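PDB 2X9Q: Cyclo(L-tyrosyl-L-tyrosyl) synthase from Mycobacterium tuberculosis, which probably catalyses the ATP-independent formation of cyclo(L-tyrosyl-L-tyrosyl) from two molecules of tyrosyl-tRNA, a step on the way to mycocyclosin. Local coordinates for residues R67-Q72 with H278-P283; D81-G86 with T108-V113; L238-I243 with R274-A279. All blocks are in the same frame, centred on the assembly; numbering follows the deposited sequence.

Contact 1: residues R67-Q72 with H278-P283; sequences RPFTQQ and HAIVTP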
loop_
_atom_site.group_PDB
_atom_site.type_symbol
_atom_site.label_atom_id
_atom_site.label_comp_id
_atom_site.label_asym_id
_atom_site.label_seq_id
_atom_site.Cartn_x
_atom_site.Cartn_y
_atom_site.Cartn_z
ATOM N N ARG A 67 7.924 -8.741 -8.536
ATOM C CA ARG A 67 6.943 -9.755 -8.920
ATOM C C ARG A 67 5.548 -9.136 -9.086
ATOM O O ARG A 67 4.758 -8.971 -8.086
ATOM C CB ARG A 67 6.962 -10.908 -7.921
ATOM C CG ARG A 67 6.091 -12.098 -8.460
ATOM C CD ARG A 67 6.157 -13.373 -7.596
ATOM N NE ARG A 67 5.842 -13.151 -6.162
ATOM C CZ ARG A 67 4.618 -12.975 -5.619
ATOM N NH1 ARG A 67 3.500 -12.962 -6.372
ATOM N NH2 ARG A 67 4.493 -12.847 -4.287
ATOM N N PRO A 68 5.201 -8.817 -10.350
ATOM C CA PRO A 68 3.838 -8.300 -10.560
ATOM C C PRO A 68 2.802 -9.358 -10.181
ATOM O O PRO A 68 3.001 -10.560 -10.398
ATOM C CB PRO A 68 3.794 -7.948 -12.065
ATOM C CG PRO A 68 5.345 -7.808 -12.444
ATOM C CD PRO A 68 5.957 -8.940 -11.622
ATOM N N PHE A 69 1.701 -8.893 -9.625
ATOM C CA PHE A 69 0.712 -9.809 -9.080
ATOM C C PHE A 69 -0.062 -10.556 -10.211
ATOM O O PHE A 69 -0.287 -11.727 -10.038
ATOM C CB PHE A 69 -0.295 -9.068 -8.188
ATOM C CG PHE A 69 -1.194 -9.998 -7.413
ATOM C CD1 PHE A 69 -0.689 -10.726 -6.325
ATOM C CD2 PHE A 69 -2.534 -10.106 -7.753
ATOM C CE1 PHE A 69 -1.505 -11.573 -5.588
ATOM C CE2 PHE A 69 -3.410 -10.980 -7.048
ATOM C CZ PHE A 69 -2.888 -11.688 -5.924
ATOM N N THR A 70 -0.418 -9.882 -11.312
ATOM C CA THR A 70 -1.061 -10.528 -12.463
ATOM C C THR A 70 -0.283 -10.193 -13.760
ATOM O O THR A 70 0.547 -9.296 -13.781
ATOM C CB THR A 70 -2.531 -10.056 -12.767
ATOM O OG1 THR A 70 -2.505 -8.646 -13.147
ATOM C CG2 THR A 70 -3.455 -10.330 -11.552
ATOM N N GLN A 71 -0.647 -10.851 -14.869
ATOM C CA GLN A 71 -0.001 -10.506 -16.166
ATOM C C GLN A 71 -0.322 -9.085 -16.573
ATOM O O GLN A 71 0.448 -8.445 -17.325
ATOM C CB GLN A 71 -0.582 -11.364 -17.262
ATOM C CG GLN A 71 -0.437 -12.813 -17.060
ATOM C CD GLN A 71 -0.906 -13.546 -18.359
ATOM O OE1 GLN A 71 -0.147 -13.593 -19.345
ATOM N NE2 GLN A 71 -2.151 -14.029 -18.374
ATOM N N GLN A 72 -1.483 -8.568 -16.163
ATOM C CA GLN A 72 -1.761 -7.191 -16.543
ATOM C C GLN A 72 -0.949 -6.166 -15.676
ATOM O O GLN A 72 -0.532 -5.119 -16.172
ATOM C CB GLN A 72 -3.255 -6.920 -16.375
ATOM C CG GLN A 72 -4.048 -7.753 -17.481
ATOM C CD GLN A 72 -5.546 -7.598 -17.431
ATOM O OE1 GLN A 72 -6.240 -8.381 -18.061
ATOM N NE2 GLN A 72 -6.069 -6.566 -16.745
ATOM N N HIS A 278 -0.338 -4.115 -9.102
ATOM C CA HIS A 278 0.381 -4.355 -7.821
ATOM C C HIS A 278 1.592 -5.213 -8.121
ATOM O O HIS A 278 1.507 -6.097 -8.985
ATOM C CB HIS A 278 -0.592 -5.132 -6.863
ATOM C CG HIS A 278 0.002 -5.603 -5.568
ATOM N ND1 HIS A 278 0.853 -4.820 -4.799
ATOM C CD2 HIS A 278 -0.223 -6.740 -4.849
ATOM C CE1 HIS A 278 1.129 -5.468 -3.672
ATOM N NE2 HIS A 278 0.484 -6.637 -3.684
ATOM N N ALA A 279 2.711 -4.969 -7.422
ATOM C CA ALA A 279 3.841 -5.829 -7.440
ATOM C C ALA A 279 4.404 -6.043 -6.060
ATOM O O ALA A 279 4.476 -5.126 -5.251
ATOM C CB ALA A 279 5.000 -5.275 -8.372
ATOM N N ILE A 280 4.891 -7.253 -5.832
ATOM C CA ILE A 280 5.592 -7.577 -4.614
ATOM C C ILE A 280 7.093 -7.342 -4.906
ATOM O O ILE A 280 7.637 -7.894 -5.903
ATOM C CB ILE A 280 5.310 -9.036 -4.207
ATOM C CG1 ILE A 280 3.839 -9.120 -3.764
ATOM C CG2 ILE A 280 6.194 -9.391 -2.976
ATOM C CD1 ILE A 280 2.867 -9.277 -4.961
ATOM N N VAL A 281 7.721 -6.499 -4.107
ATOM C CA VAL A 281 9.086 -6.028 -4.398
ATOM C C VAL A 281 9.922 -6.319 -3.191
ATOM O O VAL A 281 9.600 -5.827 -2.096
ATOM C CB VAL A 281 9.141 -4.508 -4.669
ATOM C CG1 VAL A 281 10.548 -4.082 -4.865
ATOM C CG2 VAL A 281 8.266 -4.146 -5.893
ATOM N N THR A 282 10.894 -7.225 -3.351
ATOM C CA THR A 282 11.667 -7.769 -2.209
ATOM C C THR A 282 13.176 -7.711 -2.505
ATOM O O THR A 282 13.548 -7.640 -3.671
ATOM C CB THR A 282 11.320 -9.233 -1.906
ATOM O OG1 THR A 282 11.406 -10.052 -3.102
ATOM C CG2 THR A 282 9.944 -9.355 -1.228
ATOM N N PRO A 283 14.053 -7.708 -1.468
ATOM C CA PRO A 283 15.528 -7.579 -1.779
ATOM C C PRO A 283 16.010 -8.851 -2.519
ATOM O O PRO A 283 15.522 -9.914 -2.161
ATOM C CB PRO A 283 16.183 -7.532 -0.358
ATOM C CG PRO A 283 15.072 -7.067 0.547
ATOM C CD PRO A 283 13.798 -7.767 -0.016
#
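Arg67 and Ile280 face each other as an antiparallel hydrogen-bonded pair, and the close packing of this contact is built round their backbones and the buried Ile280 side chain. Arg67 N donates to Ile280 O at 2.8 Å, and Ile280 N returns a bond to Arg67 O. One residue on, Pro68 and Ala279 form a non-hydrogen-bonded pair with their CA atoms 4.0 Å apart, and Ala279 CA makes a CA-H...O contact with Arg67 O. Phe69 N, just past the end of the strand, donates to His278 O at 2.9 Å. On the face shared by Arg67 and Ile280 the two side chains run side by side in the same direction. Arg67 bends at chi3 (53°), and one face of its guanidinium lies over Ile280 CB, with NH2 3.8 Å from Ile280 CG1. The Phe69 ring takes Ile280 CD1 at its edge, 4.1 Å from CD1 of the ring.

The fit is looser around Phe69, whose partly exposed ring leads away from strand 276-283; Arg67, also partly exposed, borders both regions. The Phe69 and His278 ring centroids are 6.0 Å apart, with planes inclined at 39°. His278 has its polar partners outside the contact: ND1 bonds to Asn251 O and NE2 accepts from Leu257 N. Its side chain lies about 5 Å from that of Tyr253, which by similarity binds substrate. The antiparallel pairing joins strand 64-68 to the parallel part of the sheet, where strand 249-253 flanks strand 276-283, while helix 260-263 touches Phe69 and His278 through Ala260.

Contact 2: residues D81-G86 with T108-V113; sequences DHAVIG and TNFDRV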
loop_
_atom_site.group_PDB
_atom_site.type_symbol
_atom_site.label_atom_id
_atom_site.label_comp_id
_atom_site.label_asym_id
_atom_site.label_seq_id
_atom_site.Cartn_x
_atom_site.Cartn_y
_atom_site.Cartn_z
ATOM N N ASP A 81 5.099 4.229 -15.841
ATOM C CA ASP A 81 4.604 5.582 -15.586
ATOM C C ASP A 81 4.836 6.006 -14.141
ATOM O O ASP A 81 5.339 7.145 -13.874
ATOM C CB ASP A 81 3.124 5.763 -15.874
ATOM C CG ASP A 81 2.798 5.512 -17.355
ATOM O OD1 ASP A 81 3.409 6.223 -18.160
ATOM O OD2 ASP A 81 1.994 4.635 -17.692
ATOM N N HIS A 82 4.419 5.121 -13.206
ATOM C CA HIS A 82 4.294 5.566 -11.805
ATOM C C HIS A 82 4.356 4.413 -10.866
ATOM O O HIS A 82 3.860 3.303 -11.182
ATOM C CB HIS A 82 3.011 6.351 -11.599
ATOM C CG HIS A 82 2.916 6.944 -10.217
ATOM N ND1 HIS A 82 2.254 6.304 -9.181
ATOM C CD2 HIS A 82 3.515 8.052 -9.667
ATOM C CE1 HIS A 82 2.395 7.022 -8.065
ATOM N NE2 HIS A 82 3.128 8.102 -8.338
ATOM N N ALA A 83 5.024 4.610 -9.733
ATOM C CA ALA A 83 4.933 3.643 -8.628
ATOM C C ALA A 83 4.538 4.362 -7.318
ATOM O O ALA A 83 5.032 5.471 -6.992
ATOM C CB ALA A 83 6.224 2.823 -8.449
ATOM N N VAL A 84 3.684 3.686 -6.546
ATOM C CA VAL A 84 3.557 3.983 -5.098
ATOM C C VAL A 84 4.426 2.973 -4.358
ATOM O O VAL A 84 4.269 1.774 -4.533
ATOM C CB VAL A 84 2.082 3.817 -4.627
ATOM C CG1 VAL A 84 1.968 3.997 -3.034
ATOM C CG2 VAL A 84 1.220 4.903 -5.338
ATOM N N ILE A 85 5.320 3.484 -3.511
ATOM C CA ILE A 85 6.096 2.685 -2.578
ATOM C C ILE A 85 5.483 2.975 -1.203
ATOM O O ILE A 85 5.735 4.046 -0.642
ATOM C CB ILE A 85 7.555 3.130 -2.652
ATOM C CG1 ILE A 85 8.038 2.836 -4.128
ATOM C CG2 ILE A 85 8.484 2.248 -1.772
ATOM C CD1 ILE A 85 9.558 3.085 -4.315
ATOM N N GLY A 86 4.631 2.083 -0.717
ATOM C CA GLY A 86 3.952 2.316 0.556
ATOM C C GLY A 86 4.957 2.027 1.673
ATOM O O GLY A 86 5.852 1.160 1.505
ATOM N N THR A 108 14.890 4.632 -11.415
ATOM C CA THR A 108 15.374 3.905 -12.583
ATOM C C THR A 108 14.201 3.372 -13.431
ATOM O O THR A 108 14.327 3.301 -14.668
ATOM C CB THR A 108 16.323 2.793 -12.186
ATOM O OG1 THR A 108 17.375 3.408 -11.431
ATOM C CG2 THR A 108 16.903 1.983 -13.461
ATOM N N ASN A 109 13.058 3.034 -12.795
ATOM C CA ASN A 109 12.066 2.260 -13.508
ATOM C C ASN A 109 10.757 2.950 -13.782
ATOM O O ASN A 109 10.007 2.429 -14.538
ATOM C CB ASN A 109 11.907 0.882 -12.871
ATOM C CG ASN A 109 13.179 0.047 -12.984
ATOM O OD1 ASN A 109 13.413 -0.567 -14.014
ATOM N ND2 ASN A 109 13.975 -0.007 -11.939
ATOM N N PHE A 110 10.524 4.152 -13.273
ATOM C CA PHE A 110 9.233 4.853 -13.459
ATOM C C PHE A 110 9.436 6.337 -13.729
ATOM O O PHE A 110 10.339 6.926 -13.125
ATOM C CB PHE A 110 8.361 4.684 -12.176
ATOM C CG PHE A 110 8.126 3.254 -11.813
ATOM C CD1 PHE A 110 7.053 2.586 -12.347
ATOM C CD2 PHE A 110 9.028 2.562 -11.029
ATOM C CE1 PHE A 110 6.827 1.219 -12.050
ATOM C CE2 PHE A 110 8.863 1.189 -10.763
ATOM C CZ PHE A 110 7.773 0.520 -11.233
ATOM N N ASP A 111 8.549 6.983 -14.487
ATOM C CA ASP A 111 8.689 8.420 -14.658
ATOM C C ASP A 111 8.538 9.194 -13.355
ATOM O O ASP A 111 9.146 10.262 -13.153
ATOM C CB ASP A 111 7.747 9.004 -15.687
ATOM C CG ASP A 111 8.020 8.434 -17.112
ATOM O OD1 ASP A 111 9.115 7.879 -17.368
ATOM O OD2 ASP A 111 7.067 8.453 -17.901
ATOM N N ARG A 112 7.689 8.678 -12.465
ATOM C CA ARG A 112 7.405 9.407 -11.243
ATOM C C ARG A 112 7.211 8.367 -10.110
ATOM O O ARG A 112 6.738 7.250 -10.387
ATOM C CB ARG A 112 6.144 10.203 -11.545
ATOM C CG ARG A 112 5.895 11.340 -10.645
ATOM C CD ARG A 112 4.388 11.844 -10.678
ATOM N NE ARG A 112 3.992 12.162 -9.293
ATOM C CZ ARG A 112 2.823 12.655 -8.894
ATOM N NH1 ARG A 112 1.842 12.918 -9.772
ATOM N NH2 ARG A 112 2.658 12.915 -7.588
ATOM N N VAL A 113 7.612 8.690 -8.871
ATOM C CA VAL A 113 7.562 7.729 -7.754
ATOM C C VAL A 113 7.035 8.452 -6.537
ATOM O O VAL A 113 7.550 9.560 -6.193
ATOM C CB VAL A 113 8.921 7.142 -7.398
ATOM C CG1 VAL A 113 8.820 6.231 -6.106
ATOM C CG2 VAL A 113 9.527 6.378 -8.561
HETATM O O HOH W 1 4.394 8.617 -17.483
#
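Ala83 and Phe110 meet where a beta-alpha-beta unit closes: strand 82-87, helix 96-109 and strand 112-117 form a crossover that returns the chain parallel to its start, as in the Rossmann-like domains of the HUP clan. Ala83 CB sits over the centre of the Phe110 ring, 3.7 Å from the centroid and 4° off the ring normal, a CH-pi contact. Phe110 CG lies anti to its own carbonyl carbon (chi1 -57°), which places CG beside the backbone N, 3.9 Å from Ala83 CB; Trp105 of the helix meets the ring edge-to-face. On the same face of the sheet Ile85 and Val113 cross obliquely, with Ile85 CD1 3.7 Å from Val113 CG1.

His82 and Arg112 occupy the other face. The imidazole presents its edge to Arg112 CB, which lies in the ring plane 3.9 Å from His82 CD2, while the guanidinium turns one of its faces to His82 NE2. Asp114 OD2 receives both a hydrogen bond from His82 NE2 and a salt bridge from Arg112 NH2, so one carboxylate oxygen probably keeps the two side chains together. His82 ND1 is bonded to Ser249 OG.

Between these faces the backbones pair in parallel. Ala83 N donates to Arg112 O at 3.2 Å, whereas the bond from Arg112 N to Asp81 O is weak. Where the strands begin to pair, Asp81 OD2 bonds to Ser248 OG, while OD1 lies near Asp111 OD2, their like charges probably eased by a water that donates to Asp81 OD1 and Asp111 OD2, each at 2.7 Å.

Contact 3: residues L238-I243 with R274-A279; sequences LDTPAI and RNQGHA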
loop_
_atom_site.group_PDB
_atom_site.type_symbol
_atom_site.label_atom_id
_atom_site.label_comp_id
_atom_site.label_asym_id
_atom_site.label_seq_id
_atom_site.Cartn_x
_atom_site.Cartn_y
_atom_site.Cartn_z
ATOM N N LEU A 238 -6.700 0.660 -5.607
ATOM C CA LEU A 238 -7.810 0.618 -6.593
ATOM C C LEU A 238 -7.524 1.536 -7.777
ATOM O O LEU A 238 -7.717 1.137 -8.959
ATOM C CB LEU A 238 -9.126 1.080 -5.921
ATOM C CG LEU A 238 -9.626 0.062 -4.858
ATOM C CD1 LEU A 238 -10.708 0.736 -3.979
ATOM C CD2 LEU A 238 -10.216 -1.169 -5.638
ATOM N N ASP A 239 -7.075 2.760 -7.484
ATOM C CA ASP A 239 -7.039 3.787 -8.559
ATOM C C ASP A 239 -6.134 4.968 -8.281
ATOM O O ASP A 239 -6.602 6.134 -8.294
ATOM C CB ASP A 239 -8.459 4.277 -8.892
ATOM C CG ASP A 239 -8.565 4.781 -10.361
ATOM O OD1 ASP A 239 -7.492 5.005 -11.048
ATOM O OD2 ASP A 239 -9.695 4.901 -10.881
ATOM N N THR A 240 -4.848 4.680 -8.091
ATOM C CA THR A 240 -3.840 5.720 -7.999
ATOM C C THR A 240 -3.871 6.640 -9.245
ATOM O O THR A 240 -3.744 7.861 -9.112
ATOM C CB THR A 240 -2.429 5.120 -7.814
ATOM O OG1 THR A 240 -2.362 4.457 -6.538
ATOM C CG2 THR A 240 -1.298 6.217 -7.864
ATOM N N PRO A 241 -4.105 6.086 -10.461
ATOM C CA PRO A 241 -4.249 7.047 -11.610
ATOM C C PRO A 241 -5.301 8.139 -11.401
ATOM O O PRO A 241 -5.034 9.319 -11.717
ATOM C CB PRO A 241 -4.675 6.104 -12.780
ATOM C CG PRO A 241 -3.777 4.937 -12.471
ATOM C CD PRO A 241 -4.123 4.699 -10.939
ATOM N N ALA A 242 -6.485 7.819 -10.892
ATOM C CA ALA A 242 -7.491 8.830 -10.518
ATOM C C ALA A 242 -7.025 9.780 -9.429
ATOM O O ALA A 242 -7.264 10.969 -9.516
ATOM C CB ALA A 242 -8.824 8.212 -10.080
ATOM N N ILE A 243 -6.321 9.278 -8.429
ATOM C CA ILE A 243 -6.020 10.113 -7.267
ATOM C C ILE A 243 -4.831 11.055 -7.597
ATOM O O ILE A 243 -4.845 12.214 -7.189
ATOM C CB ILE A 243 -5.639 9.163 -6.119
ATOM C CG1 ILE A 243 -6.920 8.356 -5.713
ATOM C CG2 ILE A 243 -4.934 9.941 -4.951
ATOM C CD1 ILE A 243 -6.580 7.133 -4.756
ATOM N N ARG A 274 -8.420 -0.738 -14.525
ATOM C CA ARG A 274 -7.581 -1.397 -15.552
ATOM C C ARG A 274 -6.193 -0.766 -15.670
ATOM O O ARG A 274 -5.276 -1.411 -16.169
ATOM C CB ARG A 274 -8.278 -1.319 -16.942
ATOM C CG ARG A 274 -8.233 0.142 -17.511
ATOM C CD ARG A 274 -8.902 0.223 -18.932
ATOM N NE ARG A 274 -8.332 -0.714 -19.920
ATOM C CZ ARG A 274 -7.122 -0.689 -20.457
ATOM N NH1 ARG A 274 -6.175 0.265 -20.129
ATOM N NH2 ARG A 274 -6.834 -1.675 -21.369
ATOM N N ASN A 275 -5.994 0.436 -15.157
ATOM C CA ASN A 275 -4.644 1.149 -15.216
ATOM C C ASN A 275 -3.843 1.078 -13.907
ATOM O O ASN A 275 -2.762 1.713 -13.719
ATOM C CB ASN A 275 -4.973 2.586 -15.645
ATOM C CG ASN A 275 -5.599 2.626 -17.050
ATOM O OD1 ASN A 275 -5.146 1.857 -17.940
ATOM N ND2 ASN A 275 -6.536 3.535 -17.280
ATOM N N GLN A 276 -4.387 0.274 -12.979
ATOM C CA GLN A 276 -3.719 0.086 -11.671
ATOM C C GLN A 276 -3.146 -1.337 -11.538
ATOM O O GLN A 276 -3.815 -2.322 -11.833
ATOM C CB GLN A 276 -4.767 0.270 -10.528
ATOM C CG GLN A 276 -4.143 -0.046 -9.109
ATOM C CD GLN A 276 -3.185 1.033 -8.703
ATOM O OE1 GLN A 276 -3.536 2.204 -8.759
ATOM N NE2 GLN A 276 -1.987 0.658 -8.286
ATOM N N GLY A 277 -1.912 -1.474 -11.078
ATOM C CA GLY A 277 -1.369 -2.798 -10.817
ATOM C C GLY A 277 -0.706 -2.901 -9.452
ATOM O O GLY A 277 -0.507 -1.888 -8.731
ATOM N N HIS A 278 -0.338 -4.115 -9.102
ATOM C CA HIS A 278 0.381 -4.355 -7.821
ATOM C C HIS A 278 1.592 -5.213 -8.121
ATOM O O HIS A 278 1.507 -6.097 -8.985
ATOM C CB HIS A 278 -0.592 -5.132 -6.863
ATOM C CG HIS A 278 0.002 -5.603 -5.568
ATOM N ND1 HIS A 278 0.853 -4.820 -4.799
ATOM C CD2 HIS A 278 -0.223 -6.740 -4.849
ATOM C CE1 HIS A 278 1.129 -5.468 -3.672
ATOM N NE2 HIS A 278 0.484 -6.637 -3.684
ATOM N N ALA A 279 2.711 -4.969 -7.422
ATOM C CA ALA A 279 3.841 -5.829 -7.440
ATOM C C ALA A 279 4.404 -6.043 -6.060
ATOM O O ALA A 279 4.476 -5.126 -5.251
ATOM C CB ALA A 279 5.000 -5.275 -8.372
HETATM O O HOH W 2 -0.223 2.585 -7.159
#
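Thr240 and Gln276 join a kinked turn of helix 220-244 to the first residue of strand 276-283. Pro241 N has no hydrogen to give and Ala242 N makes no bond to the turn before, and Gln276 reaches into this irregular stretch. Its OE1 accepts from Thr240 N at 2.9 Å, with the donor nearly along the C=O axis (160°). Gln276 CG is anti to the backbone N, and the bend at chi2 (72°) turns CD toward the helix. The amide is held at both ends: NE2 donates to Gly277 O at 3.0 Å and also to a water. That water donates in turn to Thr240 OG1, whose stronger partner is Leu236 O.

Van der Waals contacts add to these bonds. Pro241 and Gln276 cross at about a right angle, bringing Pro241 CD to 3.4 Å from Gln276 OE1, and Pro241 CG lies 3.6 Å from Asn275 O. Gln276 CB and CG rest against Leu238 O, the former at 3.5 Å.

Ala242 N finds its acceptor on the side chain of Asp239, whose OD1 it meets at 3.0 Å from above the carboxylate plane. A side-chain acceptor for the N-H three residues on is characteristic of an Asx motif, here placed within the kink of a helix packed against the sheet.

From the N terminus, the end of strand 64-68 and the turn after it supply the first half of contact 1, which closes only when the chain returns to pair strand 276-283 with strand 64-68. Contacts 2 and 3 both open within that long loop. Contact 2 closes first, completing the beta-alpha-beta unit by pairing strands 82-87 and 112-117. Contact 3 opens later and sets helix 220-244 on the start of strand 276-283, its segment overlapping that of contact 1 at His278 and Ala279. Contacts 2 and 3 touch directly, Thr240 CG2 packing against His82 CE1 and Val84 CG2, whereas contacts 1 and 2 stay about 7 Å apart at their nearest atoms.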